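Local coordinates for protein glutathione S-transferase (Sulfitobacter, PDB 4GF0) that binds glutathione and, as a glutathione S-transferase homolog, probably conjugates it to electrophilic substrates, at residues A[107-113]-A[172-176]; A[141-145]-A[183-187]; A[51-57]-A[66-71]; A[153-159]-A[192-196]. One frame throughout, in Å; residues are numbered along the deposited sequence.

Interaction 1 (A[107-113]-A[172-176]); sequences HVAHAHK and WLDGD. With GSH (glutathione), chain D.
This is an aromatic and charged contact between the end of helix 89-111, with the residues just after it, and the loop that follows helix 162-170, at the edge of the glutathione pocket. His110 lies over the indole of Trp172 in an offset stack, the imidazole and the six-membered ring only 5° from parallel with centroids 4.0 Å apart. His107, one helical turn earlier, meets the far end of the same indole obliquely, its NE2 3.4 Å from Trp172 CH2. The sulfur of glutathione approaches the edge of the His107 ring, with SG2 3.4 Å from NE2, so His107 borders the thiol, with Trp172 and His110 behind it, in the all-helical C-terminal domain of the GST fold. The indole NE1 is hydrogen-bonded to the carbonyl of Gly11. Asp176 holds His110 of the helix with one oxygen and Lys113, just beyond it, with the other: OD2 accepts from His110 ND1 at 2.5 Å through its syn lone pair, almost straight at 169°, and OD1 forms a salt bridge of 2.5 Å with Lys113 NZ.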
loop_
_atom_site.group_PDB
_atom_site.type_symbol
_atom_site.label_atom_id
_atom_site.label_comp_id
_atom_site.label_asym_id
_atom_site.label_seq_id
_atom_site.Cartn_x
_atom_site.Cartn_y
_atom_site.Cartn_z
ATOM N N HIS A 107 4.965 6.886 -3.848
ATOM C CA HIS A 107 4.305 7.886 -3.012
ATOM C C HIS A 107 5.216 8.196 -1.835
ATOM O O HIS A 107 5.345 9.347 -1.424
ATOM C CB HIS A 107 2.934 7.396 -2.520
ATOM C CG HIS A 107 2.100 8.464 -1.871
ATOM N ND1 HIS A 107 0.775 8.270 -1.555
ATOM C CD2 HIS A 107 2.405 9.724 -1.481
ATOM C CE1 HIS A 107 0.293 9.368 -0.994
ATOM N NE2 HIS A 107 1.257 10.266 -0.942
ATOM N N VAL A 108 5.858 7.162 -1.300
ATOM C CA VAL A 108 6.755 7.336 -0.163
ATOM C C VAL A 108 7.926 8.267 -0.497
ATOM O O VAL A 108 8.286 9.121 0.321
ATOM C CB VAL A 108 7.255 5.977 0.383
ATOM C CG1 VAL A 108 8.411 6.171 1.372
ATOM C CG2 VAL A 108 6.095 5.219 1.037
ATOM N N ALA A 109 8.503 8.123 -1.692
ATOM C CA ALA A 109 9.555 9.034 -2.140
ATOM C C ALA A 109 9.044 10.471 -2.205
ATOM O O ALA A 109 9.723 11.402 -1.769
ATOM C CB ALA A 109 10.126 8.604 -3.495
ATOM N N HIS A 110 7.847 10.650 -2.751
ATOM C CA HIS A 110 7.245 11.979 -2.855
ATOM C C HIS A 110 7.002 12.584 -1.469
ATOM O O HIS A 110 7.177 13.783 -1.271
ATOM C CB HIS A 110 5.927 11.898 -3.627
ATOM C CG HIS A 110 5.121 13.153 -3.587
ATOM N ND1 HIS A 110 5.411 14.261 -4.352
ATOM C CD2 HIS A 110 4.001 13.475 -2.878
ATOM C CE1 HIS A 110 4.522 15.213 -4.116
ATOM N NE2 HIS A 110 3.657 14.751 -3.222
ATOM N N ALA A 111 6.614 11.737 -0.519
ATOM C CA ALA A 111 6.232 12.180 0.822
ATOM C C ALA A 111 7.406 12.778 1.576
ATOM O O ALA A 111 7.216 13.556 2.512
ATOM C CB ALA A 111 5.634 11.025 1.615
ATOM N N HIS A 112 8.617 12.424 1.166
ATOM C CA HIS A 112 9.809 12.963 1.819
ATOM C C HIS A 112 10.063 14.429 1.478
ATOM O O HIS A 112 10.935 15.070 2.077
ATOM C CB HIS A 112 11.041 12.104 1.510
ATOM C CG HIS A 112 11.092 10.835 2.289
ATOM N ND1 HIS A 112 10.265 9.752 2.028
ATOM C CD2 HIS A 112 11.842 10.475 3.356
ATOM C CE1 HIS A 112 10.528 8.786 2.883
ATOM N NE2 HIS A 112 11.485 9.198 3.701
ATOM N N LYS A 113 9.311 14.968 0.525
ATOM C CA LYS A 113 9.469 16.374 0.169
ATOM C C LYS A 113 8.925 17.299 1.251
ATOM O O LYS A 113 9.607 18.242 1.668
ATOM C CB LYS A 113 8.796 16.690 -1.173
ATOM C CG LYS A 113 9.063 18.116 -1.652
ATOM C CD LYS A 113 8.676 18.318 -3.112
ATOM C CE LYS A 113 7.185 18.493 -3.293
ATOM N NZ LYS A 113 6.851 18.836 -4.711
ATOM N N TRP A 172 2.442 14.348 -9.959
ATOM C CA TRP A 172 3.360 15.016 -9.033
ATOM C C TRP A 172 4.746 15.233 -9.636
ATOM O O TRP A 172 5.543 15.999 -9.092
ATOM C CB TRP A 172 3.546 14.186 -7.758
ATOM C CG TRP A 172 2.357 14.098 -6.870
ATOM C CD1 TRP A 172 1.373 15.024 -6.718
ATOM C CD2 TRP A 172 2.031 13.009 -5.999
ATOM N NE1 TRP A 172 0.444 14.577 -5.801
ATOM C CE2 TRP A 172 0.828 13.346 -5.345
ATOM C CE3 TRP A 172 2.641 11.788 -5.708
ATOM C CZ2 TRP A 172 0.219 12.490 -4.416
ATOM C CZ3 TRP A 172 2.041 10.942 -4.785
ATOM C CH2 TRP A 172 0.842 11.297 -4.150
ATOM N N LEU A 173 5.054 14.546 -10.734
ATOM C CA LEU A 173 6.447 14.501 -11.221
ATOM C C LEU A 173 7.026 15.861 -11.599
ATOM O O LEU A 173 8.140 16.198 -11.173
ATOM C CB LEU A 173 6.598 13.510 -12.379
ATOM C CG LEU A 173 6.530 12.026 -12.004
ATOM C CD1 LEU A 173 6.387 11.165 -13.253
ATOM C CD2 LEU A 173 7.775 11.610 -11.217
ATOM N N ASP A 174 6.297 16.640 -12.394
ATOM C CA ASP A 174 6.785 17.957 -12.811
ATOM C C ASP A 174 7.072 18.828 -11.590
ATOM O O ASP A 174 8.137 19.449 -11.494
ATOM C CB ASP A 174 5.775 18.653 -13.728
ATOM C CG ASP A 174 5.847 18.164 -15.166
ATOM O OD1 ASP A 174 6.804 17.440 -15.511
ATOM O OD2 ASP A 174 4.952 18.526 -15.959
ATOM N N GLY A 175 6.126 18.834 -10.653
ATOM C CA GLY A 175 6.250 19.587 -9.418
ATOM C C GLY A 175 7.389 19.105 -8.539
ATOM O O GLY A 175 7.925 19.870 -7.729
ATOM N N ASP A 176 7.762 17.835 -8.689
ATOM C CA ASP A 176 8.861 17.277 -7.912
ATOM C C ASP A 176 10.202 17.424 -8.626
ATOM O O ASP A 176 11.221 16.952 -8.132
ATOM C CB ASP A 176 8.605 15.798 -7.555
ATOM C CG ASP A 176 7.552 15.627 -6.468
ATOM O OD1 ASP A 176 7.113 16.644 -5.889
ATOM O OD2 ASP A 176 7.164 14.471 -6.183
HETATM N N1 GSH D . -0.814 5.198 2.546
HETATM C CA1 GSH D . -1.821 6.228 2.432
HETATM C C1 GSH D . -2.724 5.930 1.277
HETATM O O11 GSH D . -3.951 6.220 1.339
HETATM O O12 GSH D . -2.257 5.413 0.227
HETATM C CB1 GSH D . -1.170 7.568 2.182
HETATM C CG1 GSH D . -2.194 8.646 2.546
HETATM C CD1 GSH D . -1.500 10.013 2.569
HETATM O OE1 GSH D . -0.394 10.153 3.093
HETATM N N2 GSH D . -2.176 11.151 1.953
HETATM C CA2 GSH D . -1.543 12.447 1.975
HETATM C C2 GSH D . -1.993 13.149 3.229
HETATM O O2 GSH D . -3.093 12.920 3.714
HETATM C CB2 GSH D . -1.938 13.258 0.783
HETATM S SG2 GSH D . -1.267 12.522 -0.698
HETATM N N3 GSH D . -1.125 14.105 3.906
HETATM C CA3 GSH D . -1.618 14.762 5.110
HETATM C C3 GSH D . -0.529 14.904 6.145
HETATM O O31 GSH D . 0.519 14.201 6.068
HETATM O O32 GSH D . -0.674 15.719 7.111
#

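Interaction 2 (A[141-145]-A[183-187]); sequences ADFVE and YPKIT
Glu145, on helix 123-148, reaches across to the start of helix 184-194 and clasps two of its first backbone N-H groups. OE2 accepts from Lys185 N at 2.9 Å and OE1 from Ile186 N at 3.0 Å, each through its syn lone pair, so the two bonds fix the rotation of the carboxylate. A bend at chi2 (77°) turns the carboxylate toward the helix start, where the negative charge would be favoured by the helix dipole. The tight part of the contact lies beside this grip. The methyl group of Ala141 sits over one face of the Tyr183 ring, its CB 3.8 Å from the ring centroid in a CH-pi contact. Ile186 CD1 packs against Val144 CG1 at 3.8 Å and also touches Ala141, while Leu166 and Cys170 of helix 162-170 adjoin this apolar patch. The outer side is looser. Asp142, an exposed residue, brings OD1 to the edge of the Tyr183 ring, 3.1 Å from its OH. At another margin Lys185 NZ makes a weak bond to Glu145 O and is also hydrogen-bonded to Leu149 O. Tyr183 occupies the N-cap position, and its carbonyl accepts from both the N and OG1 of Thr187. Two helices of the C-terminal GST domain are thus joined end to flank, with a glutamate from one accepting from two N-H groups in the first turn of the other.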
loop_
_atom_site.group_PDB
_atom_site.type_symbol
_atom_site.label_atom_id
_atom_site.label_comp_id
_atom_site.label_asym_id
_atom_site.label_seq_id
_atom_site.Cartn_x
_atom_site.Cartn_y
_atom_site.Cartn_z
ATOM N N ALA A 141 10.185 6.960 -11.656
ATOM C CA ALA A 141 9.635 7.118 -13.001
ATOM C C ALA A 141 10.336 6.183 -13.990
ATOM O O ALA A 141 9.690 5.614 -14.884
ATOM C CB ALA A 141 9.723 8.555 -13.457
ATOM N N ASP A 142 11.644 6.007 -13.811
ATOM C CA ASP A 142 12.426 5.068 -14.621
ATOM C C ASP A 142 11.840 3.662 -14.543
ATOM O O ASP A 142 11.657 2.983 -15.560
ATOM C CB ASP A 142 13.878 5.012 -14.138
ATOM C CG ASP A 142 14.687 6.219 -14.544
ATOM O OD1 ASP A 142 14.200 7.039 -15.347
ATOM O OD2 ASP A 142 15.838 6.330 -14.063
ATOM N N PHE A 143 11.557 3.226 -13.322
ATOM C CA PHE A 143 10.957 1.917 -13.094
ATOM C C PHE A 143 9.540 1.795 -13.644
ATOM O O PHE A 143 9.168 0.748 -14.184
ATOM C CB PHE A 143 10.959 1.581 -11.607
ATOM C CG PHE A 143 10.477 0.194 -11.311
ATOM C CD1 PHE A 143 11.332 -0.887 -11.448
ATOM C CD2 PHE A 143 9.177 -0.032 -10.907
ATOM C CE1 PHE A 143 10.898 -2.175 -11.180
ATOM C CE2 PHE A 143 8.733 -1.317 -10.645
ATOM C CZ PHE A 143 9.599 -2.388 -10.777
ATOM N N VAL A 144 8.734 2.839 -13.480
ATOM C CA VAL A 144 7.403 2.851 -14.065
ATOM C C VAL A 144 7.501 2.635 -15.571
ATOM O O VAL A 144 6.798 1.794 -16.133
ATOM C CB VAL A 144 6.676 4.187 -13.793
ATOM C CG1 VAL A 144 5.446 4.325 -14.691
ATOM C CG2 VAL A 144 6.273 4.274 -12.329
ATOM N N GLU A 145 8.386 3.397 -16.205
ATOM C CA GLU A 145 8.542 3.381 -17.653
ATOM C C GLU A 145 9.019 2.014 -18.151
ATOM O O GLU A 145 8.562 1.527 -19.177
ATOM C CB GLU A 145 9.509 4.497 -18.083
ATOM C CG GLU A 145 9.779 4.596 -19.578
ATOM C CD GLU A 145 8.639 5.247 -20.343
ATOM O OE1 GLU A 145 7.705 5.791 -19.706
ATOM O OE2 GLU A 145 8.677 5.224 -21.591
ATOM N N TYR A 183 9.792 10.631 -20.482
ATOM C CA TYR A 183 9.304 9.253 -20.430
ATOM C C TYR A 183 8.168 9.068 -21.416
ATOM O O TYR A 183 7.033 9.448 -21.117
ATOM C CB TYR A 183 8.802 8.949 -19.016
ATOM C CG TYR A 183 9.854 9.176 -17.960
ATOM C CD1 TYR A 183 10.722 8.160 -17.597
ATOM C CD2 TYR A 183 9.988 10.402 -17.333
ATOM C CE1 TYR A 183 11.692 8.361 -16.634
ATOM C CE2 TYR A 183 10.956 10.612 -16.373
ATOM C CZ TYR A 183 11.804 9.583 -16.028
ATOM O OH TYR A 183 12.770 9.783 -15.069
ATOM N N PRO A 184 8.465 8.499 -22.597
ATOM C CA PRO A 184 7.454 8.437 -23.661
ATOM C C PRO A 184 6.188 7.672 -23.275
ATOM O O PRO A 184 5.093 8.156 -23.569
ATOM C CB PRO A 184 8.188 7.755 -24.833
ATOM C CG PRO A 184 9.484 7.244 -24.277
ATOM C CD PRO A 184 9.798 8.071 -23.066
ATOM N N LYS A 185 6.319 6.520 -22.617
ATOM C CA LYS A 185 5.133 5.755 -22.238
ATOM C C LYS A 185 4.310 6.453 -21.159
ATOM O O LYS A 185 3.078 6.444 -21.213
ATOM C CB LYS A 185 5.491 4.320 -21.845
ATOM C CG LYS A 185 5.878 3.454 -23.043
ATOM C CD LYS A 185 5.858 1.978 -22.688
ATOM C CE LYS A 185 6.970 1.663 -21.724
ATOM N NZ LYS A 185 6.903 0.268 -21.207
ATOM N N ILE A 186 4.986 7.070 -20.194
ATOM C CA ILE A 186 4.287 7.851 -19.179
ATOM C C ILE A 186 3.558 9.009 -19.849
ATOM O O ILE A 186 2.421 9.315 -19.505
ATOM C CB ILE A 186 5.249 8.384 -18.087
ATOM C CG1 ILE A 186 5.774 7.223 -17.237
ATOM C CG2 ILE A 186 4.541 9.398 -17.190
ATOM C CD1 ILE A 186 6.702 7.659 -16.101
ATOM N N THR A 187 4.204 9.628 -20.834
ATOM C CA THR A 187 3.603 10.753 -21.541
ATOM C C THR A 187 2.329 10.327 -22.266
ATOM O O THR A 187 1.290 10.981 -22.143
ATOM C CB THR A 187 4.583 11.384 -22.533
ATOM O OG1 THR A 187 5.677 11.948 -21.801
ATOM C CG2 THR A 187 3.902 12.486 -23.336
#

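Interaction 3 (A[51-57]-A[66-71]); sequences KGRVPAL and TETGAL. With GSH (glutathione), chain D.
Part of the glutathione site of the thioredoxin-like N-terminal domain is built here, from the loop ending in the cis-proline Pro55 and the turn leading into helix 68-78. Lys51 and Thr66 meet tip to tip, NZ to OG1 at 2.8 Å, and the same ammonium forms a salt bridge of 2.9 Å with Glu67 OE2, which it meets on the anti lone pair. With OE2 held in this way, OE1 is left to accept from the glutathione amino nitrogen N1 at 2.8 Å. Farther along both segments, Pro55 lies across Thr68, its CD 3.2 Å from OG1, and presses CB against Leu71 CD1; Leu57 CB adds to the same apolar seam. Thr68 gives both N and OG1 to the gamma-glutamyl carboxylate oxygen O11, the backbone bond being 2.9 Å. A water bridges Pro55 O, Glu67 N and O11. Val54 binds the peptide as a strand would, N to O2 at 3.0 Å and O to N2 at 2.9 Å, the antiparallel pairing usual before the cis-proline of thioredoxin-like folds. Ser97 OG of the second subunit donates to Thr66 O. The ligand carboxylate sits at the start of helix 68-78, whose dipole would favour its charge, while Glu67 would balance the charge of the amino group and Lys51 probably offsets part of that of Glu67.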
loop_
_atom_site.group_PDB
_atom_site.type_symbol
_atom_site.label_atom_id
_atom_site.label_comp_id
_atom_site.label_asym_id
_atom_site.label_seq_id
_atom_site.Cartn_x
_atom_site.Cartn_y
_atom_site.Cartn_z
ATOM N N LYS A 51 -5.413 8.258 11.396
ATOM C CA LYS A 51 -4.105 8.441 10.765
ATOM C C LYS A 51 -3.911 9.854 10.215
ATOM O O LYS A 51 -2.788 10.251 9.894
ATOM C CB LYS A 51 -3.884 7.391 9.666
ATOM C CG LYS A 51 -3.730 5.984 10.224
ATOM C CD LYS A 51 -3.639 4.940 9.121
ATOM C CE LYS A 51 -5.004 4.657 8.519
ATOM N NZ LYS A 51 -4.902 3.521 7.541
ATOM N N GLY A 52 -5.003 10.605 10.099
ATOM C CA GLY A 52 -4.926 12.002 9.699
ATOM C C GLY A 52 -4.529 12.176 8.245
ATOM O O GLY A 52 -3.820 13.128 7.901
ATOM N N ARG A 53 -4.976 11.257 7.394
ATOM C CA ARG A 53 -4.644 11.309 5.971
ATOM C C ARG A 53 -5.898 11.258 5.135
ATOM O O ARG A 53 -6.942 10.792 5.600
ATOM C CB ARG A 53 -3.759 10.123 5.557
ATOM C CG ARG A 53 -2.589 9.828 6.459
ATOM C CD ARG A 53 -1.494 10.883 6.384
ATOM N NE ARG A 53 -0.377 10.473 7.238
ATOM C CZ ARG A 53 0.518 9.556 6.883
ATOM N NH1 ARG A 53 0.437 8.983 5.682
ATOM N NH2 ARG A 53 1.492 9.213 7.717
ATOM N N VAL A 54 -5.791 11.719 3.892
ATOM C CA VAL A 54 -6.824 11.439 2.895
ATOM C C VAL A 54 -6.203 10.457 1.892
ATOM O O VAL A 54 -4.992 10.484 1.669
ATOM C CB VAL A 54 -7.320 12.733 2.187
ATOM C CG1 VAL A 54 -8.030 13.645 3.179
ATOM C CG2 VAL A 54 -6.156 13.471 1.536
ATOM N N PRO A 55 -7.012 9.581 1.281
ATOM C CA PRO A 55 -8.476 9.475 1.339
ATOM C C PRO A 55 -9.019 8.722 2.544
ATOM O O PRO A 55 -8.316 7.916 3.164
ATOM C CB PRO A 55 -8.801 8.668 0.084
ATOM C CG PRO A 55 -7.590 7.748 -0.056
ATOM C CD PRO A 55 -6.434 8.633 0.307
ATOM N N ALA A 56 -10.291 8.977 2.843
ATOM C CA ALA A 56 -11.080 8.072 3.667
ATOM C C ALA A 56 -12.413 7.964 2.956
ATOM O O ALA A 56 -12.853 8.907 2.289
ATOM C CB ALA A 56 -11.258 8.625 5.089
ATOM N N LEU A 57 -13.060 6.816 3.091
ATOM C CA LEU A 57 -14.336 6.598 2.425
ATOM C C LEU A 57 -15.365 6.171 3.448
ATOM O O LEU A 57 -15.136 5.227 4.207
ATOM C CB LEU A 57 -14.184 5.504 1.362
ATOM C CG LEU A 57 -15.369 5.283 0.418
ATOM C CD1 LEU A 57 -15.485 6.460 -0.573
ATOM C CD2 LEU A 57 -15.191 3.950 -0.314
ATOM N N THR A 66 -9.977 3.244 4.934
ATOM C CA THR A 66 -8.799 4.037 4.580
ATOM C C THR A 66 -7.841 3.226 3.725
ATOM O O THR A 66 -7.986 2.000 3.624
ATOM C CB THR A 66 -8.016 4.507 5.816
ATOM O OG1 THR A 66 -7.542 3.364 6.544
ATOM C CG2 THR A 66 -8.902 5.360 6.724
ATOM N N GLU A 67 -6.848 3.937 3.175
ATOM C CA GLU A 67 -5.762 3.429 2.308
ATOM C C GLU A 67 -6.188 3.342 0.854
ATOM O O GLU A 67 -7.024 2.520 0.479
ATOM C CB GLU A 67 -5.161 2.096 2.776
ATOM C CG GLU A 67 -4.559 2.136 4.183
ATOM C CD GLU A 67 -3.304 2.993 4.282
ATOM O OE1 GLU A 67 -2.616 3.199 3.253
ATOM O OE2 GLU A 67 -2.996 3.454 5.403
ATOM N N THR A 68 -5.591 4.200 0.038
ATOM C CA THR A 68 -5.976 4.321 -1.362
ATOM C C THR A 68 -6.160 2.968 -2.061
ATOM O O THR A 68 -7.192 2.727 -2.692
ATOM C CB THR A 68 -4.941 5.169 -2.106
ATOM O OG1 THR A 68 -4.896 6.470 -1.504
ATOM C CG2 THR A 68 -5.307 5.320 -3.588
ATOM N N GLY A 69 -5.182 2.075 -1.942
ATOM C CA GLY A 69 -5.254 0.818 -2.674
ATOM C C GLY A 69 -6.433 -0.033 -2.241
ATOM O O GLY A 69 -7.052 -0.726 -3.057
ATOM N N ALA A 70 -6.743 0.001 -0.947
ATOM C CA ALA A 70 -7.875 -0.752 -0.415
ATOM C C ALA A 70 -9.183 -0.163 -0.925
ATOM O O ALA A 70 -10.115 -0.893 -1.280
ATOM C CB ALA A 70 -7.843 -0.754 1.127
ATOM N N LEU A 71 -9.254 1.163 -0.983
ATOM C CA LEU A 71 -10.465 1.830 -1.471
ATOM C C LEU A 71 -10.685 1.558 -2.948
ATOM O O LEU A 71 -11.813 1.442 -3.395
ATOM C CB LEU A 71 -10.360 3.343 -1.275
ATOM C CG LEU A 71 -10.213 3.831 0.167
ATOM C CD1 LEU A 71 -10.433 5.336 0.267
ATOM C CD2 LEU A 71 -11.181 3.104 1.027
HETATM N N1 GSH D . -0.814 5.198 2.546
HETATM C CA1 GSH D . -1.821 6.228 2.432
HETATM C C1 GSH D . -2.724 5.930 1.277
HETATM O O11 GSH D . -3.951 6.220 1.339
HETATM O O12 GSH D . -2.257 5.413 0.227
HETATM C CB1 GSH D . -1.170 7.568 2.182
HETATM C CG1 GSH D . -2.194 8.646 2.546
HETATM C CD1 GSH D . -1.500 10.013 2.569
HETATM O OE1 GSH D . -0.394 10.153 3.093
HETATM N N2 GSH D . -2.176 11.151 1.953
HETATM C CA2 GSH D . -1.543 12.447 1.975
HETATM C C2 GSH D . -1.993 13.149 3.229
HETATM O O2 GSH D . -3.093 12.920 3.714
HETATM C CB2 GSH D . -1.938 13.258 0.783
HETATM S SG2 GSH D . -1.267 12.522 -0.698
HETATM N N3 GSH D . -1.125 14.105 3.906
HETATM C CA3 GSH D . -1.618 14.762 5.110
HETATM C C3 GSH D . -0.529 14.904 6.145
HETATM O O31 GSH D . 0.519 14.201 6.068
HETATM O O32 GSH D . -0.674 15.719 7.111
HETATM O O HOH W 1 -5.870 6.616 3.308
#

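Interaction 4 (A[153-159]-A[192-196]); sequences YVLGEDF and QMTAR
Tyr153 and Phe159, both in the loop between helices 123-148 and 162-170, meet the end of helix 184-194 and Arg196 just after it, the N-cap of helix 197-204. Tyr153 comes first: its hydroxyl accepts from Arg196 NH1 at 3.0 Å, in the guanidinium plane, with ring and guanidinium 84° apart. The rim of the Tyr153 ring also touches Met193, CE1 to SD at 3.9 Å. From Tyr153 to Gly156 the chain makes a type I turn, closed by backbone bonds in both directions between these two residues. At Phe159, with CG anti to N (chi1 -175°), the ring reaches Arg196 and Met193. The Arg196 guanidinium lies flat on one face of it, planes 6° apart and CZ 3.6 Å from the ring centroid, while Met193 SD meets the ring edge 3.6 Å from CE1. Arg196 is held further by a salt bridge from NE to Glu23 of helix 14-23, in the N-terminal domain. Cation-pi stacking and paired Met-aromatic contacts thus join loop and helix end within the helical C-terminal part of the GST fold.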
loop_
_atom_site.group_PDB
_atom_site.type_symbol
_atom_site.label_atom_id
_atom_site.label_comp_id
_atom_site.label_asym_id
_atom_site.label_seq_id
_atom_site.Cartn_x
_atom_site.Cartn_y
_atom_site.Cartn_z
ATOM N N TYR A 153 -1.949 1.793 -21.099
ATOM C CA TYR A 153 -2.254 1.769 -19.667
ATOM C C TYR A 153 -1.346 0.775 -18.977
ATOM O O TYR A 153 -0.556 0.109 -19.636
ATOM C CB TYR A 153 -3.719 1.388 -19.437
ATOM C CG TYR A 153 -4.678 2.398 -20.015
ATOM C CD1 TYR A 153 -4.764 3.684 -19.496
ATOM C CD2 TYR A 153 -5.483 2.076 -21.098
ATOM C CE1 TYR A 153 -5.642 4.621 -20.044
ATOM C CE2 TYR A 153 -6.358 3.002 -21.645
ATOM C CZ TYR A 153 -6.439 4.267 -21.110
ATOM O OH TYR A 153 -7.312 5.179 -21.671
ATOM N N VAL A 154 -1.465 0.648 -17.662
ATOM C CA VAL A 154 -0.579 -0.270 -16.941
ATOM C C VAL A 154 -0.604 -1.697 -17.501
ATOM O O VAL A 154 0.435 -2.289 -17.759
ATOM C CB VAL A 154 -0.889 -0.276 -15.437
ATOM C CG1 VAL A 154 -0.126 -1.412 -14.732
ATOM C CG2 VAL A 154 -0.533 1.068 -14.834
ATOM N N LEU A 155 -1.797 -2.235 -17.722
ATOM C CA LEU A 155 -1.911 -3.607 -18.215
ATOM C C LEU A 155 -1.864 -3.707 -19.730
ATOM O O LEU A 155 -2.016 -4.799 -20.283
ATOM C CB LEU A 155 -3.205 -4.230 -17.727
ATOM C CG LEU A 155 -3.255 -4.380 -16.208
ATOM C CD1 LEU A 155 -4.609 -4.893 -15.813
ATOM C CD2 LEU A 155 -2.168 -5.334 -15.728
ATOM N N GLY A 156 -1.656 -2.578 -20.400
ATOM C CA GLY A 156 -1.626 -2.562 -21.855
ATOM C C GLY A 156 -2.883 -1.922 -22.407
ATOM O O GLY A 156 -3.207 -0.784 -22.061
ATOM N N GLU A 157 -3.604 -2.658 -23.245
ATOM C CA GLU A 157 -4.871 -2.185 -23.802
ATOM C C GLU A 157 -5.913 -1.858 -22.726
ATOM O O GLU A 157 -6.664 -0.889 -22.853
ATOM C CB GLU A 157 -5.441 -3.222 -24.784
ATOM C CG GLU A 157 -6.913 -3.005 -25.153
ATOM C CD GLU A 157 -7.471 -4.096 -26.067
ATOM O OE1 GLU A 157 -6.674 -4.881 -26.625
ATOM O OE2 GLU A 157 -8.713 -4.167 -26.224
ATOM N N ASP A 158 -5.953 -2.657 -21.666
ATOM C CA ASP A 158 -7.029 -2.574 -20.683
ATOM C C ASP A 158 -6.740 -1.651 -19.501
ATOM O O ASP A 158 -5.756 -1.817 -18.789
ATOM C CB ASP A 158 -7.351 -3.974 -20.159
ATOM C CG ASP A 158 -7.720 -4.934 -21.271
ATOM O OD1 ASP A 158 -8.464 -4.521 -22.181
ATOM O OD2 ASP A 158 -7.257 -6.091 -21.247
ATOM N N PHE A 159 -7.626 -0.680 -19.314
ATOM C CA PHE A 159 -7.647 0.181 -18.141
ATOM C C PHE A 159 -7.928 -0.653 -16.889
ATOM O O PHE A 159 -8.672 -1.643 -16.937
ATOM C CB PHE A 159 -8.780 1.189 -18.349
ATOM C CG PHE A 159 -8.885 2.240 -17.286
ATOM C CD1 PHE A 159 -8.101 3.382 -17.345
ATOM C CD2 PHE A 159 -9.813 2.122 -16.263
ATOM C CE1 PHE A 159 -8.221 4.369 -16.384
ATOM C CE2 PHE A 159 -9.931 3.104 -15.292
ATOM C CZ PHE A 159 -9.133 4.236 -15.357
ATOM N N GLN A 192 -3.740 9.788 -22.436
ATOM C CA GLN A 192 -4.944 8.963 -22.479
ATOM C C GLN A 192 -5.805 9.237 -21.257
ATOM O O GLN A 192 -7.019 9.368 -21.366
ATOM C CB GLN A 192 -4.602 7.470 -22.553
ATOM C CG GLN A 192 -3.876 7.060 -23.833
ATOM C CD GLN A 192 -4.705 7.326 -25.074
ATOM O OE1 GLN A 192 -5.937 7.200 -25.057
ATOM N NE2 GLN A 192 -4.037 7.704 -26.158
ATOM N N MET A 193 -5.167 9.320 -20.093
ATOM C CA MET A 193 -5.888 9.547 -18.843
ATOM C C MET A 193 -6.611 10.895 -18.849
ATOM O O MET A 193 -7.782 10.990 -18.469
ATOM C CB MET A 193 -4.931 9.461 -17.648
ATOM C CG MET A 193 -4.414 8.043 -17.358
ATOM S SD MET A 193 -5.750 6.897 -16.924
ATOM C CE MET A 193 -6.290 7.539 -15.338
ATOM N N THR A 194 -5.898 11.926 -19.287
ATOM C CA THR A 194 -6.429 13.286 -19.339
ATOM C C THR A 194 -7.694 13.364 -20.205
ATOM O O THR A 194 -8.590 14.170 -19.948
ATOM C CB THR A 194 -5.348 14.275 -19.846
ATOM O OG1 THR A 194 -4.281 14.341 -18.888
ATOM C CG2 THR A 194 -5.919 15.665 -20.056
ATOM N N ALA A 195 -7.774 12.485 -21.202
ATOM C CA ALA A 195 -8.884 12.476 -22.154
ATOM C C ALA A 195 -10.080 11.661 -21.674
ATOM O O ALA A 195 -11.137 11.688 -22.303
ATOM C CB ALA A 195 -8.408 11.957 -23.502
ATOM N N ARG A 196 -9.923 10.934 -20.568
ATOM C CA ARG A 196 -10.999 10.071 -20.072
ATOM C C ARG A 196 -12.084 10.867 -19.359
ATOM O O ARG A 196 -11.815 11.897 -18.729
ATOM C CB ARG A 196 -10.454 8.984 -19.127
ATOM C CG ARG A 196 -9.632 7.897 -19.826
ATOM C CD ARG A 196 -9.232 6.782 -18.854
ATOM N NE ARG A 196 -10.331 5.855 -18.555
ATOM C CZ ARG A 196 -10.598 4.746 -19.243
ATOM N NH1 ARG A 196 -9.861 4.414 -20.296
ATOM N NH2 ARG A 196 -11.619 3.966 -18.885
#

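Overall arrangement
Glutathione ties interactions 1 and 3 together: the loop and helix start of 51-57 and 66-71 hold its peptide backbone and gamma-glutamyl end, while His107 of interaction 1 borders its sulfur from the helical side. Their centres lie about 18 Å apart, and both also touch the second subunit. Interaction 2 adjoins interaction 1 directly, Leu173 CD1 packing 4.2 Å from Ala141 CB, yet its centre is about 26 Å from that of interaction 3. Interactions 2 and 4 grip the beginning and the end of helix 184-194, with centres about 14 Å apart. Interaction 4 lies about 23 Å from interaction 3, centre to centre, on the other side of the chain's centre.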